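2-hydroxy-3-oxopropionate reductase (Polaromonas sp. JS666, PDB 4DLL) probably catalyses the NAD(P)H-dependent reduction of 2-hydroxy-3-oxopropionate to glycerate, as a member of the beta-hydroxyacid dehydrogenase family. Local coordinates at residues Ala83-Ala88 / Ala112-Gly117; Asp89-Met94 / Ser118-Met123; Thr148-Gly153 / Gly160-Met165; Gln245-Arg250 / Leu304-Leu309; Ile264-Met269 / Leu288-Tyr293. All blocks are in the same frame, centred on the assembly; numbering follows the deposited sequence.

Overall arrangement
Contacts 1 to 3 follow one another across the Rossmann-type N-terminal domain. Contact 1 joins the turns that lead into the two strands paired in contact 2. The centres of these two contacts lie about 10 Å apart. Contact 2 shares its sheet with contact 3, about 15 Å away between centres, through the neighbouring strands 119-122 and 144-151. Contact 3, with its PVSGG sequence, and the glycine-rich loop near M94 of contact 2 probably border the cofactor and substrate cleft. Contacts 4 and 5 belong to the helical C-terminal domain and touch, with centres about 15 Å apart. Contact 3 comes to about 7 Å of contact 4, nearest atoms. Contacts 3, 4 and 5 all reach the second subunit.

Contact 1: Ala83-Ala88 / Ala112-Gly117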
# COMPACT_ATOMS: atom_id res chain seq x y z
N ALA A 83 9.43 31.38 -27.16
CA ALA A 83 9.11 31.12 -28.56
C ALA A 83 8.25 29.87 -28.71
O ALA A 83 7.37 29.84 -29.55
CB ALA A 83 10.39 30.98 -29.38
N ALA A 84 8.53 28.85 -27.87
CA ALA A 84 7.78 27.61 -27.89
C ALA A 84 6.35 27.83 -27.45
O ALA A 84 5.44 27.23 -27.99
CB ALA A 84 8.45 26.55 -27.00
N ALA A 85 6.18 28.72 -26.48
CA ALA A 85 4.90 28.92 -25.79
C ALA A 85 3.91 29.81 -26.52
O ALA A 85 2.69 29.60 -26.46
CB ALA A 85 5.16 29.48 -24.37
N ARG A 86 4.44 30.79 -27.22
CA ARG A 86 3.62 31.88 -27.70
C ARG A 86 2.33 31.53 -28.43
O ARG A 86 1.30 32.16 -28.19
CB ARG A 86 4.48 32.90 -28.46
CG ARG A 86 5.13 32.44 -29.74
CD ARG A 86 5.92 33.60 -30.39
NE ARG A 86 5.22 34.88 -30.25
CZ ARG A 86 4.18 35.28 -31.00
NH1 ARG A 86 3.68 34.51 -31.97
NH2 ARG A 86 3.64 36.48 -30.76
N ASP A 87 2.35 30.55 -29.31
CA ASP A 87 1.14 30.27 -30.12
C ASP A 87 0.30 29.10 -29.56
O ASP A 87 -0.72 28.67 -30.15
CB ASP A 87 1.53 30.05 -31.61
CG ASP A 87 0.31 29.99 -32.56
OD1 ASP A 87 -0.64 30.84 -32.46
OD2 ASP A 87 0.31 29.06 -33.44
N ALA A 88 0.69 28.62 -28.37
CA ALA A 88 0.07 27.46 -27.75
C ALA A 88 -1.29 27.81 -27.21
O ALA A 88 -1.50 28.91 -26.69
CB ALA A 88 0.92 26.92 -26.63
N ALA A 112 4.71 36.27 -20.26
CA ALA A 112 4.57 37.52 -20.99
C ALA A 112 4.09 37.24 -22.39
O ALA A 112 3.23 37.95 -22.91
CB ALA A 112 5.90 38.28 -21.03
N ALA A 113 4.62 36.17 -22.98
CA ALA A 113 4.37 35.83 -24.37
C ALA A 113 3.13 34.96 -24.68
O ALA A 113 2.72 34.88 -25.83
CB ALA A 113 5.62 35.22 -24.98
N MSE A 114 2.52 34.34 -23.68
CA MSE A 114 1.33 33.51 -23.97
C MSE A 114 0.07 34.28 -24.45
O MSE A 114 -0.21 35.37 -23.97
CB MSE A 114 1.00 32.59 -22.80
CG MSE A 114 1.99 31.40 -22.62
SE MSE A 114 1.73 30.43 -20.85
CE MSE A 114 -0.16 29.67 -21.08
N LYS A 115 -0.64 33.68 -25.39
CA LYS A 115 -1.98 34.06 -25.88
C LYS A 115 -2.95 34.46 -24.79
O LYS A 115 -2.86 33.98 -23.68
CB LYS A 115 -2.65 32.87 -26.56
CG LYS A 115 -2.46 32.73 -28.06
CD LYS A 115 -3.61 31.91 -28.71
CE LYS A 115 -3.31 30.41 -28.75
NZ LYS A 115 -3.78 29.67 -30.00
N PRO A 116 -3.92 35.33 -25.10
CA PRO A 116 -5.05 35.38 -24.19
C PRO A 116 -5.90 34.10 -24.42
O PRO A 116 -5.87 33.52 -25.50
CB PRO A 116 -5.80 36.67 -24.61
CG PRO A 116 -4.95 37.33 -25.68
CD PRO A 116 -4.13 36.22 -26.27
N GLY A 117 -6.59 33.65 -23.38
CA GLY A 117 -7.36 32.38 -23.43
C GLY A 117 -6.55 31.08 -23.26
O GLY A 117 -7.11 30.01 -23.14
O HOH W 1 0.33 30.51 -25.75
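A85 and M114 make the apolar part of this contact. A85 CB lies 4.1 Å from M114 CG. Both side chains also touch V91 of strand 90-93. M114, a selenomethionine, bends at chi3 (64°), and its CE packs on L119 and F120. Beside them the backbones come close: R86 CA is 3.6 Å from A113 O. R86 CB and A113 CB lie 4.3 Å apart.

The two segments are matching connections of a Rossmann-type fold. Each leaves a helix, 81-85 or 110-113, and turns into a strand, 90-93 or 119-122. These turns sit at the N-terminal ends of two inner parallel strands. The first is a type I beta turn from A85 to A88.

A water links the turns through polar backbone atoms. It is placed to donate to A85 O or A88 O, each 2.6 Å away, but it has more acceptors in reach than protons to give. Its bond from K115 N is weak.

The charged contact belongs to K115. Its aliphatic chain runs past the turn, and K115 CE comes to 3.1 Å from A88 O. The chain bends at chi3 (-90°) and chi4, and K115 NZ makes a weak hydrogen bond of 3.2 Å to D87 O. The stronger partner of NZ is D89, by a salt bridge. D87 OD1 remains 4.2 Å from K115 NZ, beyond a salt bridge, while D87 OD2 pairs with K33.

Contact 2: Asp89-Met94 / Ser118-Met123; sequences DIVVSM and SLFLDM
I90 and L121 meet at the apolar centre of this contact, with I90 CG2 4.0 Å from L121 CD2. The strands 90-93 and 119-122 are parallel neighbours in the Rossmann-type sheet. Helices 98-107 and 110-113 connect them, as a beta-alpha-beta crossover. I90, V92, L119 and L121 share one face of the sheet. On this face helix 170-183 covers L119 and L121. V92 CG1 lies 4.0 Å from CG of M123, a selenomethionine.

On the other face V91 packs against F120. A chi1 of 169° turns V91 CG1 to the ring, 3.9 Å from F120 CD2. The phenyl ring reaches along the strand, and F120 CZ comes to 3.6 Å from S93 CB. H145 meets the same ring, with planes about 25° apart.

Five backbone hydrogen bonds join the two strands. D89 O, V91 O and S93 O accept from L119 N, L121 N and M123 N. L119 O and L121 O accept from V91 N and S93 N. The L121 N to V91 O bond measures 2.8 Å and is nearly straight (172°). The M123 N to S93 O bond is longer, 3.2 Å, where the strands begin to part.

Strand 90-93 also bonds to strand 33-37, so it is held on two sides. At the C-terminal end M94 touches the probable glycine-rich nucleotide loop. M94 CE lies 3.7 Å from M123 SE, the two side chains alongside and pointing the same way. At the polar edge S93 OG bonds weakly to L95 N and D122 OD1 weakly to A124 N; S93 OG and D122 OD1 stand 3.5 Å apart.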
# COMPACT_ATOMS: atom_id res chain seq x y z
N ASP A 89 -2.20 26.86 -27.36
CA ASP A 89 -3.47 26.83 -26.63
C ASP A 89 -3.26 26.36 -25.19
O ASP A 89 -3.86 26.90 -24.29
CB ASP A 89 -4.42 25.85 -27.31
CG ASP A 89 -4.72 26.24 -28.74
OD1 ASP A 89 -5.02 27.42 -28.97
OD2 ASP A 89 -4.65 25.38 -29.63
N ILE A 90 -2.43 25.32 -25.02
CA ILE A 90 -2.13 24.75 -23.71
C ILE A 90 -0.59 24.63 -23.59
O ILE A 90 0.06 24.06 -24.47
CB ILE A 90 -2.82 23.43 -23.52
CG1 ILE A 90 -4.37 23.60 -23.65
CG2 ILE A 90 -2.40 22.80 -22.19
CD1 ILE A 90 -5.20 22.38 -23.18
N VAL A 91 -0.02 25.23 -22.56
CA VAL A 91 1.40 25.05 -22.28
C VAL A 91 1.58 24.12 -21.08
O VAL A 91 1.07 24.40 -20.00
CB VAL A 91 2.08 26.41 -22.06
CG1 VAL A 91 3.53 26.22 -21.47
CG2 VAL A 91 2.10 27.22 -23.38
N VAL A 92 2.28 23.02 -21.28
CA VAL A 92 2.51 22.03 -20.24
C VAL A 92 3.94 22.12 -19.73
O VAL A 92 4.88 21.82 -20.48
CB VAL A 92 2.25 20.62 -20.78
CG1 VAL A 92 2.35 19.59 -19.67
CG2 VAL A 92 0.86 20.55 -21.45
N SER A 93 4.11 22.55 -18.47
CA SER A 93 5.42 22.42 -17.77
C SER A 93 5.76 21.03 -17.15
O SER A 93 5.03 20.49 -16.33
CB SER A 93 5.63 23.54 -16.72
OG SER A 93 6.52 23.12 -15.70
N MSE A 94 6.91 20.49 -17.52
CA MSE A 94 7.41 19.27 -16.93
C MSE A 94 8.79 19.55 -16.33
O MSE A 94 9.76 18.77 -16.41
CB MSE A 94 7.44 18.18 -17.99
CG MSE A 94 6.01 17.80 -18.41
SE MSE A 94 6.10 16.50 -19.80
CE MSE A 94 4.21 15.97 -20.04
N SER A 118 -5.24 31.17 -23.25
CA SER A 118 -4.43 29.98 -23.23
C SER A 118 -4.42 29.43 -21.79
O SER A 118 -4.72 30.15 -20.83
CB SER A 118 -2.99 30.30 -23.71
OG SER A 118 -2.38 31.26 -22.83
N LEU A 119 -4.00 28.19 -21.65
CA LEU A 119 -3.95 27.52 -20.36
C LEU A 119 -2.53 27.03 -20.08
O LEU A 119 -1.86 26.56 -20.99
CB LEU A 119 -4.88 26.29 -20.35
CG LEU A 119 -6.24 26.45 -19.69
CD1 LEU A 119 -7.21 27.25 -20.62
CD2 LEU A 119 -6.85 25.13 -19.26
N PHE A 120 -2.12 27.12 -18.81
CA PHE A 120 -0.87 26.61 -18.36
C PHE A 120 -1.11 25.46 -17.39
O PHE A 120 -1.77 25.63 -16.41
CB PHE A 120 -0.07 27.72 -17.69
CG PHE A 120 1.27 27.30 -17.14
CD1 PHE A 120 1.38 26.85 -15.83
CD2 PHE A 120 2.42 27.45 -17.89
CE1 PHE A 120 2.62 26.49 -15.25
CE2 PHE A 120 3.68 27.09 -17.36
CZ PHE A 120 3.78 26.60 -16.02
N LEU A 121 -0.56 24.29 -17.72
CA LEU A 121 -0.71 23.06 -16.94
C LEU A 121 0.61 22.82 -16.27
O LEU A 121 1.59 22.54 -16.96
CB LEU A 121 -1.05 21.87 -17.86
CG LEU A 121 -2.53 21.46 -17.95
CD1 LEU A 121 -3.46 22.61 -18.16
CD2 LEU A 121 -2.78 20.42 -19.02
N ASP A 122 0.64 22.93 -14.94
CA ASP A 122 1.85 22.57 -14.21
C ASP A 122 1.80 21.16 -13.67
O ASP A 122 0.99 20.83 -12.80
CB ASP A 122 2.24 23.57 -13.13
CG ASP A 122 3.74 23.48 -12.80
OD1 ASP A 122 4.34 22.38 -13.06
OD2 ASP A 122 4.34 24.49 -12.33
N MSE A 123 2.66 20.33 -14.25
CA MSE A 123 2.88 18.94 -13.87
C MSE A 123 4.10 18.81 -13.01
O MSE A 123 4.22 17.83 -12.32
CB MSE A 123 3.11 18.08 -15.09
CG MSE A 123 1.94 18.08 -16.00
SE MSE A 123 2.00 16.50 -17.14
CE MSE A 123 -0.07 16.16 -17.06

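Contact 3: Thr148-Gly153 / Gly160-Met165; sequences TPVSGG and GTLVIM
This contact is the antiparallel step of the mixed sheet. Strand 144-151 leads through helix 153-159 into strand 162-167, which runs back beside it. The sequence PVSGG resembles the substrate-binding signature of beta-hydroxyacid dehydrogenases. S151 and V163 form the hydrogen-bonded pair. S151 N donates to V163 O at 2.8 Å, and V163 N donates to S151 O at 3.0 Å. A third bond, M165 N to P149 O, is 2.8 Å and nearly straight (175°).

V150 and I164 are the non-hydrogen-bonded pair. Their side chains lie side by side, with V150 CG1 and I164 CG1 3.6 Å apart. V150 CG1 is placed there by chi1 of -48°, anti to the carbonyl carbon. T148 CB meets the other branch of the isoleucine, I164 CG2, at 3.8 Å. L162 CD2 lies 3.6 Å from both S151 O and G153 O. M165, a selenomethionine, folds back at chi2 and chi3 (-83°). This brings M165 CE to 3.1 Å from P149 O, the same oxygen that accepts M165 N.

A233 of the second subunit touches V163 and M165, and F238 N of that subunit bonds to S151 OG. Helix 194-222 packs on P149 and M165, and its K199 bonds to V150 O. In the sheet, T148 joins strand 119-122 through D122, while backbone bonds from L162 and I164 add strand 184-190 on the far side of strand 162-167.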
# COMPACT_ATOMS: atom_id res chain seq x y z
N THR A 148 -1.60 20.01 -12.27
CA THR A 148 -2.02 18.70 -12.71
C THR A 148 -0.90 17.65 -12.62
O THR A 148 -0.47 17.08 -13.65
CB THR A 148 -2.68 18.74 -14.14
OG1 THR A 148 -1.70 18.93 -15.16
CG2 THR A 148 -3.72 19.86 -14.24
N PRO A 149 -0.40 17.40 -11.39
CA PRO A 149 0.57 16.28 -11.21
C PRO A 149 0.00 14.91 -11.45
O PRO A 149 -1.24 14.71 -11.39
CB PRO A 149 0.97 16.38 -9.74
CG PRO A 149 -0.13 17.14 -9.12
CD PRO A 149 -0.64 18.11 -10.13
N VAL A 150 0.91 13.99 -11.72
CA VAL A 150 0.59 12.61 -12.10
C VAL A 150 1.19 11.58 -11.16
O VAL A 150 2.19 11.84 -10.46
CB VAL A 150 0.98 12.29 -13.58
CG1 VAL A 150 0.44 13.43 -14.53
CG2 VAL A 150 2.51 12.08 -13.75
N SER A 151 0.52 10.44 -11.04
CA SER A 151 1.18 9.25 -10.52
C SER A 151 1.05 8.12 -11.57
O SER A 151 0.16 8.17 -12.43
CB SER A 151 0.60 8.86 -9.15
OG SER A 151 1.32 7.75 -8.57
N GLY A 152 1.96 7.15 -11.54
CA GLY A 152 1.89 6.03 -12.47
C GLY A 152 3.12 5.57 -13.21
O GLY A 152 3.08 4.47 -13.82
N GLY A 153 4.22 6.33 -13.14
CA GLY A 153 5.52 5.88 -13.70
C GLY A 153 5.58 5.64 -15.22
O GLY A 153 4.75 6.17 -16.00
N GLY A 160 -1.15 5.30 -21.44
CA GLY A 160 -2.16 6.33 -21.19
C GLY A 160 -3.04 5.96 -20.02
O GLY A 160 -4.27 6.16 -20.05
N THR A 161 -2.42 5.41 -18.99
CA THR A 161 -3.15 4.97 -17.81
C THR A 161 -2.47 5.66 -16.59
O THR A 161 -2.41 5.07 -15.52
CB THR A 161 -3.08 3.42 -17.64
OG1 THR A 161 -1.70 3.06 -17.70
CG2 THR A 161 -3.74 2.73 -18.77
N LEU A 162 -1.93 6.88 -16.79
CA LEU A 162 -1.53 7.73 -15.64
C LEU A 162 -2.79 8.06 -14.89
O LEU A 162 -3.89 7.92 -15.40
CB LEU A 162 -0.81 9.02 -16.05
CG LEU A 162 0.58 8.75 -16.66
CD1 LEU A 162 1.23 10.04 -17.16
CD2 LEU A 162 1.60 7.96 -15.76
N VAL A 163 -2.58 8.43 -13.64
CA VAL A 163 -3.57 9.09 -12.80
C VAL A 163 -3.10 10.55 -12.57
O VAL A 163 -1.92 10.80 -12.29
CB VAL A 163 -3.72 8.17 -11.57
CG1 VAL A 163 -3.52 8.84 -10.25
CG2 VAL A 163 -4.93 7.27 -11.73
N ILE A 164 -4.00 11.50 -12.81
CA ILE A 164 -3.72 12.94 -12.82
C ILE A 164 -4.61 13.66 -11.80
O ILE A 164 -5.85 13.50 -11.77
CB ILE A 164 -3.93 13.57 -14.23
CG1 ILE A 164 -3.07 12.90 -15.28
CG2 ILE A 164 -3.65 15.08 -14.25
CD1 ILE A 164 -3.81 12.79 -16.66
N MSE A 165 -3.96 14.44 -10.96
CA MSE A 165 -4.62 15.07 -9.85
C MSE A 165 -4.56 16.57 -10.07
O MSE A 165 -3.45 17.18 -9.92
CB MSE A 165 -3.89 14.75 -8.53
CG MSE A 165 -3.86 13.29 -8.07
SE MSE A 165 -1.97 13.03 -7.34
CE MSE A 165 -1.26 12.70 -9.06

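Contact 4: Gln245-Arg250 / Leu304-Leu309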
# COMPACT_ATOMS: atom_id res chain seq x y z
N GLN A 245 4.25 -4.69 -5.34
CA GLN A 245 4.51 -5.29 -6.65
C GLN A 245 5.61 -4.57 -7.45
O GLN A 245 6.34 -5.23 -8.19
CB GLN A 245 3.23 -5.35 -7.51
CG GLN A 245 2.04 -6.10 -6.80
CD GLN A 245 2.41 -7.57 -6.36
OE1 GLN A 245 2.22 -7.96 -5.19
NE2 GLN A 245 2.95 -8.35 -7.30
N LEU A 246 5.70 -3.24 -7.36
CA LEU A 246 6.71 -2.59 -8.20
C LEU A 246 8.03 -2.54 -7.45
O LEU A 246 8.91 -3.31 -7.74
CB LEU A 246 6.29 -1.21 -8.71
CG LEU A 246 7.26 -0.47 -9.65
CD1 LEU A 246 7.05 -0.92 -11.17
CD2 LEU A 246 7.11 1.07 -9.49
N HIS A 247 8.14 -1.66 -6.46
CA HIS A 247 9.35 -1.53 -5.63
C HIS A 247 9.78 -2.75 -4.84
O HIS A 247 10.97 -2.89 -4.52
CB HIS A 247 9.16 -0.41 -4.66
CG HIS A 247 8.63 0.84 -5.30
ND1 HIS A 247 9.46 1.77 -5.89
CD2 HIS A 247 7.37 1.28 -5.48
CE1 HIS A 247 8.72 2.74 -6.39
NE2 HIS A 247 7.45 2.46 -6.18
N GLY A 248 8.82 -3.59 -4.44
CA GLY A 248 9.16 -4.77 -3.70
C GLY A 248 9.93 -5.80 -4.53
O GLY A 248 10.85 -6.47 -4.01
N GLN A 249 9.53 -5.95 -5.80
CA GLN A 249 10.23 -6.83 -6.73
C GLN A 249 11.66 -6.35 -6.92
O GLN A 249 12.57 -7.19 -6.94
CB GLN A 249 9.50 -7.00 -8.05
CG GLN A 249 10.04 -8.13 -8.97
CD GLN A 249 10.34 -9.53 -8.27
OE1 GLN A 249 11.15 -10.33 -8.78
NE2 GLN A 249 9.71 -9.81 -7.13
N ARG A 250 11.86 -5.02 -6.96
CA ARG A 250 13.20 -4.41 -7.01
C ARG A 250 13.95 -4.64 -5.71
O ARG A 250 15.21 -4.55 -5.66
CB ARG A 250 13.15 -2.89 -7.27
CG ARG A 250 12.63 -2.42 -8.64
CD ARG A 250 12.28 -0.92 -8.62
NE ARG A 250 11.65 -0.49 -9.85
CZ ARG A 250 11.08 0.69 -10.08
NH1 ARG A 250 11.07 1.64 -9.15
NH2 ARG A 250 10.51 0.93 -11.26
N LEU A 304 20.29 6.11 -5.85
CA LEU A 304 19.49 4.91 -5.95
C LEU A 304 18.05 5.35 -6.19
O LEU A 304 17.69 6.47 -5.88
CB LEU A 304 19.60 4.06 -4.66
CG LEU A 304 20.99 3.62 -4.22
CD1 LEU A 304 20.88 2.72 -2.99
CD2 LEU A 304 21.81 2.96 -5.37
N ASP A 305 17.28 4.45 -6.76
CA ASP A 305 15.81 4.54 -6.82
C ASP A 305 15.24 4.76 -5.43
O ASP A 305 15.89 4.44 -4.40
CB ASP A 305 15.23 3.23 -7.39
CG ASP A 305 13.76 3.36 -7.80
OD1 ASP A 305 13.49 4.27 -8.61
OD2 ASP A 305 12.89 2.58 -7.31
N GLN A 306 14.02 5.27 -5.39
CA GLN A 306 13.24 5.43 -4.14
C GLN A 306 13.14 4.13 -3.26
O GLN A 306 13.15 4.21 -2.03
CB GLN A 306 11.88 6.10 -4.42
CG GLN A 306 11.03 5.35 -5.43
CD GLN A 306 9.82 6.16 -5.96
OE1 GLN A 306 9.28 5.85 -7.04
NE2 GLN A 306 9.39 7.18 -5.21
N SER A 307 13.13 2.95 -3.89
CA SER A 307 13.08 1.69 -3.14
C SER A 307 14.38 1.44 -2.41
O SER A 307 14.45 0.58 -1.53
CB SER A 307 12.72 0.50 -4.04
OG SER A 307 13.35 0.59 -5.28
N GLY A 308 15.40 2.24 -2.76
CA GLY A 308 16.73 2.15 -2.20
C GLY A 308 16.72 2.40 -0.71
O GLY A 308 17.76 2.33 -0.07
N LEU A 309 15.54 2.64 -0.14
CA LEU A 309 15.40 2.87 1.30
C LEU A 309 15.60 1.59 2.09
O LEU A 309 16.05 1.61 3.24
CB LEU A 309 14.05 3.54 1.65
CG LEU A 309 13.68 3.70 3.11
CD1 LEU A 309 14.52 4.85 3.71
CD2 LEU A 309 12.19 3.95 3.31
O HOH W 2 10.71 4.48 -8.76
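H247 is where helix 247-252 first meets segment 304-309, with H247 CB against S307 CB at 3.7 Å. Its imidazole then runs toward D305 and Q306. L246 CD2 lies over one face of the ring, toward the rim. D305 OD2 lies in plane at the edge, 3.8 Å from H247 ND1, and the ring and carboxylate planes differ by only 15°. ND1 is buried and has no hydrogen-bond partner in the model. Q306 OE1 comes up to the ring edge at H247 CE1, 3.2 Å away, with the amide nearly perpendicular to the ring.

The contact lies in the helical C-terminal domain. It joins helix 247-252 to the 3-10 turn between helices 284-301 and 309-315.

One turn along the helix, R250 carries the charged part. Its chain is extended from CG to NE and brings R250 NH1 to 2.8 Å from D305 OD2. This is a salt bridge, but as a hydrogen bond it is weak, because the N-H is bent away (128°). L246 CG lies over one face of the guanidinium, again toward the rim, and a water meets the guanidinium edge in plane. That water is 2.9 Å from R250 NH1 and also bonds to D305 OD1 and Q306 OE1.

D305 OD2 also has partners within its own segment. S307 OG donates to the anti lone pair of D305 OD2 at 2.9 Å, and S307 N adds a weak bond, as in an Asx turn. D305 OD1 takes N-H groups from R259 and A260, while Q306 NE2 bonds weakly to Q265.

Contact 5: Ile264-Met269 / Leu288-Tyr293; sequences IQLKDM and LFEQLY
E290 meets M269 and L266 where helices 262-278 and 284-301 pack as an antiparallel helical hairpin. The axes of 264-269 and 288-293 come to 9.3 Å, with N-to-C directions 150° apart. No hydrogen bond crosses between the two segments. E290 CB lies 4.1 Å from M269 CB. The backbone oxygen E290 O is 3.9 Å from L266 CD1. The carboxylate points on to R270 and forms a salt bridge there, while the neighbouring F289 packs on I285 of the second subunit.

Further along, Y293 makes the largest contribution of segment 288-293. L266 slides past it in the opposite direction, and L266 CD1 reaches Y293 CB at 4.0 Å. M269, a selenomethionine, sets its CG 4.0 Å from Y293 CD1, oblique to the ring. Beyond CG its chain bends at chi2 and chi3 and turns away from segment 288-293. The phenol oxygen bonds to G207 O of helix 194-222, which fixes the far end of the ring.

Q265 closes over one face of that ring. A chi1 of -176° carries its CG away from the backbone N and lays it over the ring, toward the rim. The amide bonds to Q203 O through NE2, and the amide and ring planes are 33° apart. The methylene makes a CH-pi contact, with Q265 CG 3.9 Å from the Y293 ring centroid and 3.6 Å from Y293 CZ.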
# COMPACT_ATOMS: atom_id res chain seq x y z
N ILE A 264 14.57 12.64 -4.75
CA ILE A 264 13.28 13.18 -5.16
C ILE A 264 12.26 12.83 -4.09
O ILE A 264 11.47 13.66 -3.70
CB ILE A 264 12.84 12.61 -6.52
CG1 ILE A 264 14.00 12.73 -7.53
CG2 ILE A 264 11.58 13.30 -7.02
CD1 ILE A 264 13.95 13.92 -8.48
N GLN A 265 12.29 11.60 -3.59
CA GLN A 265 11.35 11.20 -2.53
C GLN A 265 11.59 12.03 -1.27
O GLN A 265 10.62 12.42 -0.62
CB GLN A 265 11.38 9.71 -2.25
CG GLN A 265 10.33 9.24 -1.22
CD GLN A 265 8.90 9.14 -1.78
OE1 GLN A 265 8.70 8.73 -2.91
NE2 GLN A 265 7.93 9.47 -0.98
N LEU A 266 12.87 12.34 -0.97
CA LEU A 266 13.24 13.19 0.17
C LEU A 266 12.58 14.55 0.03
O LEU A 266 11.93 15.04 0.96
CB LEU A 266 14.74 13.36 0.28
CG LEU A 266 15.21 14.33 1.39
CD1 LEU A 266 14.87 13.86 2.85
CD2 LEU A 266 16.71 14.64 1.23
N LYS A 267 12.72 15.13 -1.16
CA LYS A 267 12.10 16.38 -1.48
C LYS A 267 10.58 16.25 -1.32
O LYS A 267 9.95 17.14 -0.73
CB LYS A 267 12.53 16.81 -2.91
CG LYS A 267 12.03 18.18 -3.39
CD LYS A 267 11.87 18.28 -4.98
CE LYS A 267 11.49 16.96 -5.73
NZ LYS A 267 10.03 16.50 -5.63
N ASP A 268 9.98 15.17 -1.80
CA ASP A 268 8.53 15.05 -1.62
C ASP A 268 8.21 15.07 -0.14
O ASP A 268 7.31 15.76 0.26
CB ASP A 268 7.88 13.78 -2.25
CG ASP A 268 8.22 13.58 -3.72
OD1 ASP A 268 8.31 14.58 -4.52
OD2 ASP A 268 8.37 12.37 -4.09
N MSE A 269 8.94 14.32 0.67
CA MSE A 269 8.74 14.35 2.15
C MSE A 269 8.88 15.78 2.74
O MSE A 269 8.03 16.21 3.48
CB MSE A 269 9.67 13.36 2.90
CG MSE A 269 9.63 11.89 2.42
SE MSE A 269 7.80 11.00 2.42
CE MSE A 269 7.05 11.73 0.77
N LEU A 288 8.93 10.87 10.76
CA LEU A 288 9.86 9.73 10.86
C LEU A 288 10.45 9.42 9.50
O LEU A 288 11.68 9.25 9.37
CB LEU A 288 9.18 8.48 11.43
CG LEU A 288 9.91 7.14 11.32
CD1 LEU A 288 11.23 7.20 12.10
CD2 LEU A 288 9.05 6.00 11.83
N PHE A 289 9.60 9.37 8.47
CA PHE A 289 10.13 9.06 7.11
C PHE A 289 11.04 10.11 6.45
O PHE A 289 11.97 9.74 5.76
CB PHE A 289 9.03 8.59 6.15
CG PHE A 289 8.70 7.19 6.36
CD1 PHE A 289 7.85 6.82 7.41
CD2 PHE A 289 9.32 6.21 5.61
CE1 PHE A 289 7.56 5.55 7.66
CE2 PHE A 289 9.03 4.93 5.85
CZ PHE A 289 8.12 4.58 6.88
N GLU A 290 10.82 11.39 6.71
CA GLU A 290 11.79 12.39 6.27
C GLU A 290 13.16 12.07 6.90
O GLU A 290 14.18 12.01 6.18
CB GLU A 290 11.29 13.77 6.62
CG GLU A 290 12.18 14.91 6.12
CD GLU A 290 13.29 15.33 7.13
OE1 GLU A 290 13.12 15.11 8.36
OE2 GLU A 290 14.31 15.89 6.67
N GLN A 291 13.19 11.79 8.21
CA GLN A 291 14.46 11.48 8.93
C GLN A 291 15.14 10.30 8.28
O GLN A 291 16.33 10.33 8.00
CB GLN A 291 14.25 11.13 10.41
CG GLN A 291 13.83 12.28 11.27
CD GLN A 291 13.62 11.85 12.72
OE1 GLN A 291 12.56 11.34 13.08
NE2 GLN A 291 14.65 12.06 13.55
N LEU A 292 14.36 9.25 8.02
CA LEU A 292 14.94 8.04 7.44
C LEU A 292 15.48 8.26 6.05
O LEU A 292 16.51 7.69 5.68
CB LEU A 292 13.95 6.92 7.41
CG LEU A 292 13.63 6.34 8.77
CD1 LEU A 292 12.40 5.46 8.56
CD2 LEU A 292 14.84 5.56 9.36
N TYR A 293 14.77 9.08 5.28
CA TYR A 293 15.24 9.38 3.95
C TYR A 293 16.45 10.32 4.03
O TYR A 293 17.37 10.18 3.24
CB TYR A 293 14.13 9.98 3.08
CG TYR A 293 13.26 8.93 2.43
CD1 TYR A 293 11.97 8.68 2.90
CD2 TYR A 293 13.73 8.18 1.36
CE1 TYR A 293 11.18 7.71 2.30
CE2 TYR A 293 12.94 7.20 0.75
CZ TYR A 293 11.67 6.98 1.22
OH TYR A 293 10.89 6.03 0.65